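Long-range contacts in ribokinase (Giardia lamblia, PDB 6WHJ), which probably catalyses the magnesium-dependent transfer of phosphate from ATP to O-5 of D-ribose, giving D-ribose 5-phosphate and ADP: residues B[7-13]-B[60-66]; B[14-18]-B[73-77]; B[46-50]-B[80-86]; B[279-284]-B[304-310]. Residues are numbered along the deposited sequence.

All four contacts lie in one PfkB-type kinase fold. Contact 1 pairs strands 9-12 and 62-69 in the large sheet. Contact 2 joins strand 16-22 of the four-stranded sheet to helix 72-84. Contact 3 joins that same helix to helix 44-55. These three interleave along the chain and touch one another, with centres 10 to 16 Å apart. Phe64 of contact 1 packs on Ser14 of contact 2 and Tyr81 of contact 3. Contact 4 comes later in the chain and packs two helices. Its centre is about 28 Å from that of contact 2, but Ile9 of contact 1 touches its helix 272-287. Contacts 2 and 3 hold residues predicted to bind the substrate.

Contact 1: residues B[7-13]-B[60-66]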
loop_
_atom_site.group_PDB
_atom_site.type_symbol
_atom_site.label_atom_id
_atom_site.label_comp_id
_atom_site.label_asym_id
_atom_site.label_seq_id
_atom_site.Cartn_x
_atom_site.Cartn_y
_atom_site.Cartn_z
ATOM N N ALA B 7 29.564 21.333 -0.200
ATOM C CA ALA B 7 28.310 20.956 -0.832
ATOM C C ALA B 7 27.872 22.087 -1.746
ATOM O O ALA B 7 27.862 23.252 -1.337
ATOM C CB ALA B 7 27.237 20.649 0.212
ATOM N N LYS B 8 27.536 21.749 -2.994
ATOM C CA LYS B 8 27.066 22.740 -3.949
ATOM C C LYS B 8 25.594 22.589 -4.302
ATOM O O LYS B 8 24.976 23.570 -4.721
ATOM C CB LYS B 8 27.889 22.668 -5.247
ATOM C CG LYS B 8 29.407 22.757 -5.086
ATOM C CD LYS B 8 29.929 24.165 -5.331
ATOM C CE LYS B 8 29.770 25.052 -4.103
ATOM N NZ LYS B 8 29.832 26.504 -4.457
ATOM N N ILE B 9 25.013 21.409 -4.098
ATOM C CA ILE B 9 23.589 21.164 -4.299
ATOM C C ILE B 9 23.023 20.680 -2.975
ATOM O O ILE B 9 23.479 19.664 -2.436
ATOM C CB ILE B 9 23.322 20.134 -5.414
ATOM C CG1 ILE B 9 23.938 20.586 -6.744
ATOM C CG2 ILE B 9 21.811 19.892 -5.580
ATOM C CD1 ILE B 9 24.025 19.479 -7.786
ATOM N N VAL B 10 22.047 21.411 -2.444
ATOM C CA VAL B 10 21.376 21.069 -1.196
ATOM C C VAL B 10 19.929 20.730 -1.548
ATOM O O VAL B 10 19.220 21.552 -2.143
ATOM C CB VAL B 10 21.462 22.219 -0.172
ATOM C CG1 VAL B 10 20.753 21.861 1.123
ATOM C CG2 VAL B 10 22.903 22.599 0.103
ATOM N N ILE B 11 19.488 19.526 -1.204
ATOM C CA ILE B 11 18.123 19.087 -1.483
ATOM C C ILE B 11 17.402 18.931 -0.150
ATOM O O ILE B 11 17.780 18.092 0.677
ATOM C CB ILE B 11 18.078 17.777 -2.292
ATOM C CG1 ILE B 11 18.895 17.881 -3.577
ATOM C CG2 ILE B 11 16.646 17.392 -2.609
ATOM C CD1 ILE B 11 20.288 17.319 -3.445
ATOM N N ILE B 12 16.383 19.751 0.069
ATOM C CA ILE B 12 15.590 19.717 1.289
ATOM C C ILE B 12 14.257 19.074 0.930
ATOM O O ILE B 12 13.422 19.705 0.272
ATOM C CB ILE B 12 15.378 21.121 1.867
ATOM C CG1 ILE B 12 16.710 21.878 1.968
ATOM C CG2 ILE B 12 14.736 21.028 3.228
ATOM C CD1 ILE B 12 16.550 23.381 2.221
ATOM N N GLY B 13 14.042 17.835 1.358
ATOM C CA GLY B 13 12.801 17.176 1.029
ATOM C C GLY B 13 12.631 15.825 1.688
ATOM O O GLY B 13 13.252 15.516 2.705
ATOM N N SER B 60 30.242 13.990 -3.315
ATOM C CA SER B 60 30.208 14.809 -2.106
ATOM C C SER B 60 29.713 16.230 -2.355
ATOM O O SER B 60 29.546 16.982 -1.394
ATOM C CB SER B 60 31.588 14.830 -1.443
ATOM O OG SER B 60 32.464 15.702 -2.124
ATOM N N ARG B 61 29.464 16.614 -3.609
ATOM C CA ARG B 61 28.922 17.935 -3.917
ATOM C C ARG B 61 27.418 18.023 -3.684
ATOM O O ARG B 61 26.871 19.132 -3.647
ATOM C CB ARG B 61 29.222 18.291 -5.372
ATOM C CG ARG B 61 30.631 17.952 -5.808
ATOM C CD ARG B 61 31.014 18.725 -7.053
ATOM N NE ARG B 61 31.473 20.065 -6.720
ATOM C CZ ARG B 61 31.896 20.957 -7.608
ATOM N NH1 ARG B 61 31.938 20.651 -8.901
ATOM N NH2 ARG B 61 32.293 22.151 -7.195
ATOM N N ALA B 62 26.739 16.890 -3.553
ATOM C CA ALA B 62 25.333 16.868 -3.196
ATOM C C ALA B 62 25.184 16.759 -1.684
ATOM O O ALA B 62 26.064 16.253 -0.983
ATOM C CB ALA B 62 24.620 15.710 -3.887
ATOM N N PHE B 63 24.046 17.233 -1.184
ATOM C CA PHE B 63 23.783 17.233 0.252
ATOM C C PHE B 63 22.283 17.066 0.432
ATOM O O PHE B 63 21.504 17.871 -0.088
ATOM C CB PHE B 63 24.284 18.533 0.901
ATOM C CG PHE B 63 24.297 18.512 2.415
ATOM C CD1 PHE B 63 25.248 17.783 3.104
ATOM C CD2 PHE B 63 23.380 19.253 3.145
ATOM C CE1 PHE B 63 25.264 17.772 4.488
ATOM C CE2 PHE B 63 23.390 19.245 4.524
ATOM C CZ PHE B 63 24.334 18.503 5.196
ATOM N N PHE B 64 21.868 16.009 1.129
ATOM C CA PHE B 64 20.449 15.744 1.325
ATOM C C PHE B 64 20.051 16.154 2.739
ATOM O O PHE B 64 20.748 15.835 3.707
ATOM C CB PHE B 64 20.110 14.273 1.073
ATOM C CG PHE B 64 18.664 13.928 1.361
ATOM C CD1 PHE B 64 17.635 14.635 0.744
ATOM C CD2 PHE B 64 18.334 12.878 2.216
ATOM C CE1 PHE B 64 16.311 14.329 1.005
ATOM C CE2 PHE B 64 17.003 12.565 2.472
ATOM C CZ PHE B 64 15.993 13.290 1.868
ATOM N N VAL B 65 18.932 16.866 2.846
ATOM C CA VAL B 65 18.384 17.311 4.118
ATOM C C VAL B 65 16.992 16.718 4.238
ATOM O O VAL B 65 16.112 17.035 3.427
ATOM C CB VAL B 65 18.327 18.842 4.208
ATOM C CG1 VAL B 65 17.822 19.269 5.586
ATOM C CG2 VAL B 65 19.683 19.454 3.875
ATOM N N GLY B 66 16.792 15.858 5.236
ATOM C CA GLY B 66 15.512 15.201 5.439
ATOM C C GLY B 66 15.423 14.594 6.821
ATOM O O GLY B 66 16.407 14.528 7.556
#
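This is a parallel strand pair in the large sheet of the Rossmann-like PfkB fold. The chain leaves strand 9-12 and returns beside it as strand 62-65, after strands 16-22 and 32-42 of the smaller sheet and helix 44-55. Ala7 CB lies 3.7 Å from Phe63 CB. Lys8 N and Ile9 N both donate to Arg61 O, at 2.8 and 3.0 Å. The Lys8 and Arg61 side chains have other partners, Lys137 O and Glu289. Ile9 O accepts a weak bond from Phe63 N (2.8 Å). Val10 turns to the opposite face, where its CG1 lies 3.8 Å from Val65 CG2. Ile11 bonds through both N and O: Ile11 N to Phe63 O (2.8 Å) and Val65 N to Ile11 O (2.7 Å). Ile9, Ile11, Ala62 and Phe64 share one face; helix 44-55 covers Ile11, Ala62 and Phe64, and helix 272-287 covers Ile9. Ile12 CG1 sits 4.1 Å from Val65 CB. Gly13 N closes the ladder with a 3.0 Å bond to Val65 O.

Contact 2: residues B[14-18]-B[73-77]. With EDO (1,2-ethanediol), chain F.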
loop_
_atom_site.group_PDB
_atom_site.type_symbol
_atom_site.label_atom_id
_atom_site.label_comp_id
_atom_site.label_asym_id
_atom_site.label_seq_id
_atom_site.Cartn_x
_atom_site.Cartn_y
_atom_site.Cartn_z
ATOM N N SER B 14 11.793 15.008 1.071
ATOM C CA SER B 14 11.263 13.825 1.727
ATOM C C SER B 14 12.071 12.570 1.425
ATOM O O SER B 14 12.730 12.454 0.384
ATOM C CB SER B 14 9.820 13.605 1.296
ATOM O OG SER B 14 9.792 13.424 -0.106
ATOM N N TYR B 15 12.001 11.621 2.355
ATOM C CA TYR B 15 12.331 10.232 2.084
ATOM C C TYR B 15 11.095 9.405 2.403
ATOM O O TYR B 15 10.533 9.515 3.500
ATOM C CB TYR B 15 13.518 9.710 2.907
ATOM C CG TYR B 15 13.641 8.206 2.743
ATOM C CD1 TYR B 15 14.230 7.672 1.611
ATOM C CD2 TYR B 15 13.080 7.327 3.662
ATOM C CE1 TYR B 15 14.305 6.313 1.411
ATOM C CE2 TYR B 15 13.150 5.953 3.472
ATOM C CZ TYR B 15 13.765 5.453 2.338
ATOM O OH TYR B 15 13.861 4.091 2.111
ATOM N N ASN B 16 10.682 8.578 1.447
ATOM C CA ASN B 16 9.602 7.626 1.639
ATOM C C ASN B 16 10.106 6.234 1.287
ATOM O O ASN B 16 10.781 6.051 0.269
ATOM C CB ASN B 16 8.385 7.960 0.758
ATOM C CG ASN B 16 7.779 9.323 1.063
ATOM O OD1 ASN B 16 7.563 9.678 2.216
ATOM N ND2 ASN B 16 7.507 10.092 0.019
ATOM N N ARG B 17 9.784 5.259 2.130
ATOM C CA ARG B 17 9.951 3.863 1.753
ATOM C C ARG B 17 8.762 3.487 0.871
ATOM O O ARG B 17 7.608 3.529 1.317
ATOM C CB ARG B 17 10.037 2.968 2.990
ATOM C CG ARG B 17 10.339 1.506 2.689
ATOM C CD ARG B 17 11.577 1.402 1.845
ATOM N NE ARG B 17 12.001 0.027 1.591
ATOM C CZ ARG B 17 13.082 -0.549 2.111
ATOM N NH1 ARG B 17 13.884 0.130 2.929
ATOM N NH2 ARG B 17 13.371 -1.808 1.798
ATOM N N ASP B 18 9.036 3.164 -0.388
ATOM C CA ASP B 18 7.983 2.844 -1.344
ATOM C C ASP B 18 7.538 1.396 -1.146
ATOM O O ASP B 18 8.358 0.475 -1.214
ATOM C CB ASP B 18 8.495 3.051 -2.768
ATOM C CG ASP B 18 8.514 4.514 -3.197
ATOM O OD1 ASP B 18 7.923 5.379 -2.516
ATOM O OD2 ASP B 18 9.171 4.802 -4.221
ATOM N N PHE B 73 13.502 1.308 8.700
ATOM C CA PHE B 73 13.589 2.053 7.447
ATOM C C PHE B 73 14.486 3.277 7.578
ATOM O O PHE B 73 15.237 3.608 6.653
ATOM C CB PHE B 73 12.193 2.466 6.977
ATOM C CG PHE B 73 11.355 1.324 6.465
ATOM C CD1 PHE B 73 11.934 0.105 6.138
ATOM C CD2 PHE B 73 9.988 1.481 6.289
ATOM C CE1 PHE B 73 11.168 -0.942 5.665
ATOM C CE2 PHE B 73 9.211 0.438 5.806
ATOM C CZ PHE B 73 9.805 -0.772 5.489
ATOM N N GLY B 74 14.399 3.987 8.705
ATOM C CA GLY B 74 15.258 5.142 8.904
ATOM C C GLY B 74 16.724 4.765 9.014
ATOM O O GLY B 74 17.591 5.443 8.457
ATOM N N ASP B 75 17.022 3.669 9.716
ATOM C CA ASP B 75 18.405 3.218 9.811
ATOM C C ASP B 75 18.933 2.794 8.448
ATOM O O ASP B 75 20.078 3.107 8.095
ATOM C CB ASP B 75 18.520 2.053 10.796
ATOM C CG ASP B 75 18.172 2.443 12.228
ATOM O OD1 ASP B 75 18.301 3.630 12.592
ATOM O OD2 ASP B 75 17.789 1.542 13.006
ATOM N N GLU B 76 18.101 2.118 7.649
ATOM C CA GLU B 76 18.571 1.607 6.365
ATOM C C GLU B 76 18.889 2.729 5.384
ATOM O O GLU B 76 19.826 2.598 4.591
ATOM C CB GLU B 76 17.539 0.655 5.751
ATOM C CG GLU B 76 17.275 -0.605 6.585
ATOM C CD GLU B 76 16.392 -1.628 5.880
ATOM O OE1 GLU B 76 16.264 -2.769 6.403
ATOM O OE2 GLU B 76 15.791 -1.274 4.836
ATOM N N ILE B 77 18.148 3.838 5.422
ATOM C CA ILE B 77 18.412 4.875 4.435
ATOM C C ILE B 77 19.659 5.678 4.810
ATOM O O ILE B 77 20.413 6.099 3.923
ATOM C CB ILE B 77 17.169 5.765 4.217
ATOM C CG1 ILE B 77 17.413 6.736 3.065
ATOM C CG2 ILE B 77 16.784 6.521 5.471
ATOM C CD1 ILE B 77 17.759 6.038 1.738
HETATM C C1 EDO F . 7.352 9.633 -4.729
HETATM O O1 EDO F . 6.098 10.172 -4.286
HETATM C C2 EDO F . 7.599 8.276 -4.073
HETATM O O2 EDO F . 7.244 8.370 -2.687
HETATM O O HOH W 1 14.345 2.627 4.373
#
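The segment 14-18 carries Asn16, Arg17 and Asp18, predicted to bind the sugar substrate, at the start of the four-stranded sheet that forms the lid in this kinase family. Helix 72-84 packs against this segment through Tyr15 and Arg17. A 1,2-ethanediol, probably from the crystallisation liquor, lies on the predicted site: Asn16 ND2 donates to its O2 (3.2 Å), and O2 donates to Asp18 OD1 (3.1 Å). Asn16 and Asp18 do not reach the helix. Arg17 does. Its guanidinium lies flat on the Phe73 ring, with centres 4.7 Å apart and planes at 24°, and Arg17 CG makes a CH-pi contact, 3.5 Å from the Phe73 ring centroid. Arg17 NH1 forms a salt bridge with Glu76 OE2 at 3.0 Å, while Arg17 NE bonds to Ser39. Ile77 CG1 makes another CH-pi contact over the Tyr15 ring face, 3.8 Å from its centroid. One water takes a bond from Arg17 NH1 (2.9 Å), gives one to Phe73 O (2.6 Å) and bonds to Tyr15 OH (2.7 Å). The Tyr15 hydroxyl also bonds to His41. The Arg17 charge is thus met by a carboxylate, a ring face and a water, which ties the lid strand to the helix.

Contact 3: residues B[46-50]-B[80-86]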
loop_
_atom_site.group_PDB
_atom_site.type_symbol
_atom_site.label_atom_id
_atom_site.label_comp_id
_atom_site.label_asym_id
_atom_site.label_seq_id
_atom_site.Cartn_x
_atom_site.Cartn_y
_atom_site.Cartn_z
ATOM N N SER B 46 14.607 12.542 -1.609
ATOM C CA SER B 46 15.745 11.630 -1.585
ATOM C C SER B 46 16.088 11.106 -2.974
ATOM O O SER B 46 17.266 10.882 -3.281
ATOM C CB SER B 46 15.468 10.475 -0.628
ATOM O OG SER B 46 16.563 9.577 -0.622
ATOM N N ASN B 47 15.082 10.878 -3.821
ATOM C CA ASN B 47 15.360 10.416 -5.181
ATOM C C ASN B 47 16.180 11.430 -5.952
ATOM O O ASN B 47 17.108 11.066 -6.681
ATOM C CB ASN B 47 14.062 10.129 -5.921
ATOM C CG ASN B 47 13.432 8.836 -5.497
ATOM O OD1 ASN B 47 14.080 7.979 -4.885
ATOM N ND2 ASN B 47 12.152 8.687 -5.804
ATOM N N GLN B 48 15.852 12.710 -5.804
ATOM C CA GLN B 48 16.586 13.743 -6.519
ATOM C C GLN B 48 17.986 13.931 -5.958
ATOM O O GLN B 48 18.909 14.260 -6.711
ATOM C CB GLN B 48 15.813 15.054 -6.480
ATOM C CG GLN B 48 14.665 15.084 -7.430
ATOM C CD GLN B 48 13.806 16.284 -7.190
ATOM O OE1 GLN B 48 14.274 17.271 -6.624
ATOM N NE2 GLN B 48 12.554 16.237 -7.656
ATOM N N ALA B 49 18.168 13.715 -4.651
ATOM C CA ALA B 49 19.511 13.773 -4.082
ATOM C C ALA B 49 20.354 12.584 -4.533
ATOM O O ALA B 49 21.564 12.721 -4.748
ATOM C CB ALA B 49 19.440 13.830 -2.557
ATOM N N ILE B 50 19.738 11.408 -4.667
ATOM C CA ILE B 50 20.488 10.236 -5.101
ATOM C C ILE B 50 20.873 10.363 -6.573
ATOM O O ILE B 50 21.994 10.013 -6.970
ATOM C CB ILE B 50 19.677 8.958 -4.801
ATOM C CG1 ILE B 50 19.577 8.772 -3.281
ATOM C CG2 ILE B 50 20.305 7.733 -5.452
ATOM C CD1 ILE B 50 18.793 7.548 -2.803
ATOM N N HIS B 80 22.303 3.546 3.592
ATOM C CA HIS B 80 22.313 3.551 2.133
ATOM C C HIS B 80 23.069 4.757 1.601
ATOM O O HIS B 80 23.838 4.642 0.637
ATOM C CB HIS B 80 20.878 3.542 1.603
ATOM C CG HIS B 80 20.777 3.461 0.111
ATOM N ND1 HIS B 80 21.422 2.492 -0.628
ATOM C CD2 HIS B 80 20.099 4.225 -0.781
ATOM C CE1 HIS B 80 21.149 2.665 -1.910
ATOM N NE2 HIS B 80 20.350 3.710 -2.030
ATOM N N TYR B 81 22.877 5.921 2.228
ATOM C CA TYR B 81 23.589 7.115 1.791
ATOM C C TYR B 81 25.086 6.963 2.000
ATOM O O TYR B 81 25.880 7.431 1.173
ATOM C CB TYR B 81 23.049 8.347 2.519
ATOM C CG TYR B 81 21.941 9.034 1.758
ATOM C CD1 TYR B 81 20.665 8.498 1.726
ATOM C CD2 TYR B 81 22.172 10.219 1.065
ATOM C CE1 TYR B 81 19.645 9.118 1.019
ATOM C CE2 TYR B 81 21.153 10.847 0.355
ATOM C CZ TYR B 81 19.892 10.289 0.341
ATOM O OH TYR B 81 18.870 10.893 -0.353
ATOM N N ARG B 82 25.494 6.285 3.079
ATOM C CA ARG B 82 26.918 6.054 3.304
ATOM C C ARG B 82 27.535 5.241 2.173
ATOM O O ARG B 82 28.568 5.625 1.616
ATOM C CB ARG B 82 27.152 5.365 4.654
ATOM C CG ARG B 82 26.999 6.271 5.864
ATOM C CD ARG B 82 27.445 5.593 7.173
ATOM N NE ARG B 82 26.462 4.644 7.695
ATOM C CZ ARG B 82 25.496 4.976 8.553
ATOM N NH1 ARG B 82 25.387 6.234 8.975
ATOM N NH2 ARG B 82 24.640 4.057 8.995
ATOM N N GLU B 83 26.894 4.137 1.787
ATOM C CA GLU B 83 27.437 3.331 0.699
ATOM C C GLU B 83 27.489 4.116 -0.611
ATOM O O GLU B 83 28.355 3.849 -1.453
ATOM C CB GLU B 83 26.618 2.048 0.529
ATOM N N LEU B 84 26.605 5.107 -0.790
ATOM C CA LEU B 84 26.635 5.931 -1.994
ATOM C C LEU B 84 27.648 7.064 -1.890
ATOM O O LEU B 84 28.037 7.628 -2.920
ATOM C CB LEU B 84 25.256 6.528 -2.276
ATOM C CG LEU B 84 24.134 5.602 -2.756
ATOM C CD1 LEU B 84 22.833 6.373 -2.909
ATOM C CD2 LEU B 84 24.511 4.922 -4.049
ATOM N N GLY B 85 28.081 7.403 -0.675
ATOM C CA GLY B 85 29.028 8.484 -0.478
ATOM C C GLY B 85 28.446 9.870 -0.627
ATOM O O GLY B 85 29.174 10.800 -0.995
ATOM N N ILE B 86 27.166 10.050 -0.312
ATOM C CA ILE B 86 26.464 11.318 -0.476
ATOM C C ILE B 86 26.294 11.950 0.905
ATOM O O ILE B 86 25.559 11.412 1.740
ATOM C CB ILE B 86 25.105 11.130 -1.158
ATOM C CG1 ILE B 86 25.270 10.414 -2.497
ATOM C CG2 ILE B 86 24.424 12.470 -1.325
ATOM C CD1 ILE B 86 23.956 10.141 -3.205
#
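Helices 44-55 and 72-84 lie side by side over one face of the large sheet in this PfkB fold. Their short segments are nearly parallel, at 15°, but the axes are 12.4 Å apart, so side chains must bridge the gap. Tyr81 does most of this. Its chi1 of -92° falls between wells and sends the ring across to helix 44-55. Tyr81 OH approaches Ala49 CB at 3.7 Å. The Tyr81 ring also meets that of Phe64 in strand 62-69. Ile50 takes the extended m,t rotamer, which carries its tip toward the second helix. Its CG1 packs on Tyr81 CZ (3.9 Å), its CD1 lies 4.1 Å from His80 CD2, at the ring edge, and its CG2 is 3.8 Å from Leu84 CD1. Leu84 and Ile86 are also m,t; Ile86 CD1 reaches Ala49 O at 3.8 Å. Gly85 has positive phi and ends the helix in a Schellman motif, with Ile86 N bonded to Tyr81 O (3.3 Å) and Gly85 N to Arg82 O (2.9 Å). This turn brings Ile86 back toward helix 44-55. Ser46, in the predicted substrate site, has chi1 near 180°, and its OG hydrogen-bonds to Tyr81 OH at 2.7 Å.

Contact 4: residues B[279-284]-B[304-310]; sequences SFCVRL and IAEAARF
Two alpha helices cross in a buried packing contact of the PfkB core. Both segments keep regular helical phi/psi. Their axes approach to 7.8 Å, with N-to-C directions at 133°. The CA atoms of Arg283 and Ala307 come nearest, at 5.0 Å, where the small Ala307 points toward the partner. Backbone bonds run i to i+4 within each helix: Arg283 N to Ser279 O (3.0 Å), Leu284 N to Phe280 O (2.8 Å), Ala308 N to Ile304 O (3.1 Å), Arg309 N to Ala305 O (2.9 Å) and Phe310 N to Glu306 O (3.2 Å). Ser279 OG is bonded to Cys275 O, one turn back. One salt bridge links the helices. Arg283 (t,p,t, chi4 126°) gives NH2 to Glu306 (t,t) OE1 at 3.1 Å, a weak hydrogen bond by angle. Arg283 NH1 pairs with Glu286. The aliphatic part of Arg283 covers Phe310 (chi1 t, chi2 89°), with CB 3.4 Å from Phe310 CD2 and CD 4.0 Å from the ring centroid, over its face. The rest is mainly apolar. Phe280 (chi1 t, chi2 69°) puts CE1 3.6 Å from Ala307 CB and CZ 3.9 Å from Ile304 CG2. Leu284 CD1 (t,p) meets Ile304 CD1 (m,m) at 3.7 Å. Helix 44-55 touches Ser279, Val282 and Phe310, helix 331-341 packs on Val282 and Phe310, and strand 140-143 of the large sheet lies against Cys281 and Leu284.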
loop_
_atom_site.group_PDB
_atom_site.type_symbol
_atom_site.label_atom_id
_atom_site.label_comp_id
_atom_site.label_asym_id
_atom_site.label_seq_id
_atom_site.Cartn_x
_atom_site.Cartn_y
_atom_site.Cartn_z
ATOM N N SER B 279 19.739 15.534 -12.527
ATOM C CA SER B 279 20.756 15.775 -13.544
ATOM C C SER B 279 20.780 17.235 -13.974
ATOM O O SER B 279 21.857 17.827 -14.123
ATOM C CB SER B 279 20.515 14.876 -14.751
ATOM O OG SER B 279 20.422 13.535 -14.335
ATOM N N PHE B 280 19.597 17.841 -14.134
ATOM C CA PHE B 280 19.512 19.260 -14.461
ATOM C C PHE B 280 20.276 20.095 -13.441
ATOM O O PHE B 280 21.017 21.014 -13.806
ATOM C CB PHE B 280 18.041 19.686 -14.515
ATOM C CG PHE B 280 17.839 21.145 -14.767
ATOM C CD1 PHE B 280 18.145 21.703 -16.002
ATOM C CD2 PHE B 280 17.402 21.984 -13.742
ATOM C CE1 PHE B 280 17.965 23.065 -16.233
ATOM C CE2 PHE B 280 17.226 23.352 -13.958
ATOM C CZ PHE B 280 17.511 23.894 -15.210
ATOM N N CYS B 281 20.130 19.769 -12.153
ATOM C CA CYS B 281 20.835 20.520 -11.120
ATOM C C CYS B 281 22.336 20.271 -11.175
ATOM O O CYS B 281 23.126 21.202 -10.975
ATOM C CB CYS B 281 20.281 20.170 -9.741
ATOM S SG CYS B 281 18.627 20.824 -9.465
ATOM N N VAL B 282 22.752 19.027 -11.429
ATOM C CA VAL B 282 24.183 18.740 -11.521
ATOM C C VAL B 282 24.822 19.582 -12.618
ATOM O O VAL B 282 25.808 20.289 -12.381
ATOM C CB VAL B 282 24.425 17.234 -11.744
ATOM C CG1 VAL B 282 25.849 16.987 -12.219
ATOM C CG2 VAL B 282 24.168 16.479 -10.457
ATOM N N ARG B 283 24.253 19.536 -13.829
ATOM C CA ARG B 283 24.810 20.294 -14.949
ATOM C C ARG B 283 24.664 21.795 -14.751
ATOM O O ARG B 283 25.541 22.559 -15.166
ATOM C CB ARG B 283 24.137 19.886 -16.254
ATOM C CG ARG B 283 24.908 20.283 -17.498
ATOM C CD ARG B 283 26.291 19.673 -17.510
ATOM N NE ARG B 283 27.082 20.197 -18.618
ATOM C CZ ARG B 283 28.284 20.752 -18.496
ATOM N NH1 ARG B 283 28.869 20.840 -17.307
ATOM N NH2 ARG B 283 28.908 21.195 -19.578
ATOM N N LEU B 284 23.570 22.236 -14.129
ATOM C CA LEU B 284 23.403 23.652 -13.837
ATOM C C LEU B 284 24.503 24.133 -12.908
ATOM O O LEU B 284 25.143 25.161 -13.158
ATOM C CB LEU B 284 22.028 23.892 -13.227
ATOM C CG LEU B 284 21.466 25.305 -13.210
ATOM C CD1 LEU B 284 21.545 25.898 -14.599
ATOM C CD2 LEU B 284 20.020 25.252 -12.743
ATOM N N ILE B 304 20.699 27.610 -19.243
ATOM C CA ILE B 304 19.609 26.779 -18.743
ATOM C C ILE B 304 19.289 25.687 -19.750
ATOM O O ILE B 304 19.000 24.542 -19.378
ATOM C CB ILE B 304 18.372 27.645 -18.433
ATOM C CG1 ILE B 304 18.765 28.824 -17.539
ATOM C CG2 ILE B 304 17.246 26.808 -17.825
ATOM C CD1 ILE B 304 19.336 28.414 -16.195
ATOM N N ALA B 305 19.338 26.025 -21.042
ATOM C CA ALA B 305 19.048 25.035 -22.073
ATOM C C ALA B 305 20.102 23.936 -22.102
ATOM O O ALA B 305 19.762 22.756 -22.239
ATOM C CB ALA B 305 18.941 25.706 -23.441
ATOM N N GLU B 306 21.382 24.289 -21.933
ATOM C CA GLU B 306 22.415 23.259 -21.957
ATOM C C GLU B 306 22.271 22.305 -20.775
ATOM O O GLU B 306 22.474 21.094 -20.920
ATOM C CB GLU B 306 23.811 23.886 -21.986
ATOM C CG GLU B 306 24.908 22.825 -22.086
ATOM C CD GLU B 306 26.313 23.388 -22.112
ATOM O OE1 GLU B 306 27.254 22.627 -21.795
ATOM O OE2 GLU B 306 26.485 24.579 -22.462
ATOM N N ALA B 307 21.908 22.825 -19.603
ATOM C CA ALA B 307 21.674 21.953 -18.457
ATOM C C ALA B 307 20.518 20.994 -18.721
ATOM O O ALA B 307 20.571 19.822 -18.338
ATOM C CB ALA B 307 21.413 22.796 -17.206
ATOM N N ALA B 308 19.476 21.464 -19.409
ATOM C CA ALA B 308 18.327 20.610 -19.690
ATOM C C ALA B 308 18.621 19.573 -20.774
ATOM O O ALA B 308 18.085 18.457 -20.711
ATOM C CB ALA B 308 17.123 21.468 -20.084
ATOM N N ARG B 309 19.479 19.899 -21.752
ATOM C CA ARG B 309 19.900 18.884 -22.718
ATOM C C ARG B 309 20.602 17.734 -22.014
ATOM O O ARG B 309 20.364 16.561 -22.323
ATOM C CB ARG B 309 20.830 19.482 -23.779
ATOM C CG ARG B 309 20.149 20.315 -24.845
ATOM C CD ARG B 309 21.137 20.716 -25.951
ATOM N NE ARG B 309 21.941 21.901 -25.627
ATOM C CZ ARG B 309 21.549 23.152 -25.854
ATOM N NH1 ARG B 309 20.362 23.391 -26.396
ATOM N NH2 ARG B 309 22.335 24.165 -25.531
ATOM N N PHE B 310 21.459 18.060 -21.051
ATOM C CA PHE B 310 22.128 17.044 -20.255
ATOM C C PHE B 310 21.114 16.223 -19.472
ATOM O O PHE B 310 21.171 14.987 -19.467
ATOM C CB PHE B 310 23.127 17.749 -19.336
ATOM C CG PHE B 310 23.906 16.849 -18.427
ATOM C CD1 PHE B 310 25.107 16.306 -18.836
ATOM C CD2 PHE B 310 23.481 16.618 -17.131
ATOM C CE1 PHE B 310 25.849 15.506 -17.981
ATOM C CE2 PHE B 310 24.216 15.828 -16.277
ATOM C CZ PHE B 310 25.396 15.268 -16.701
#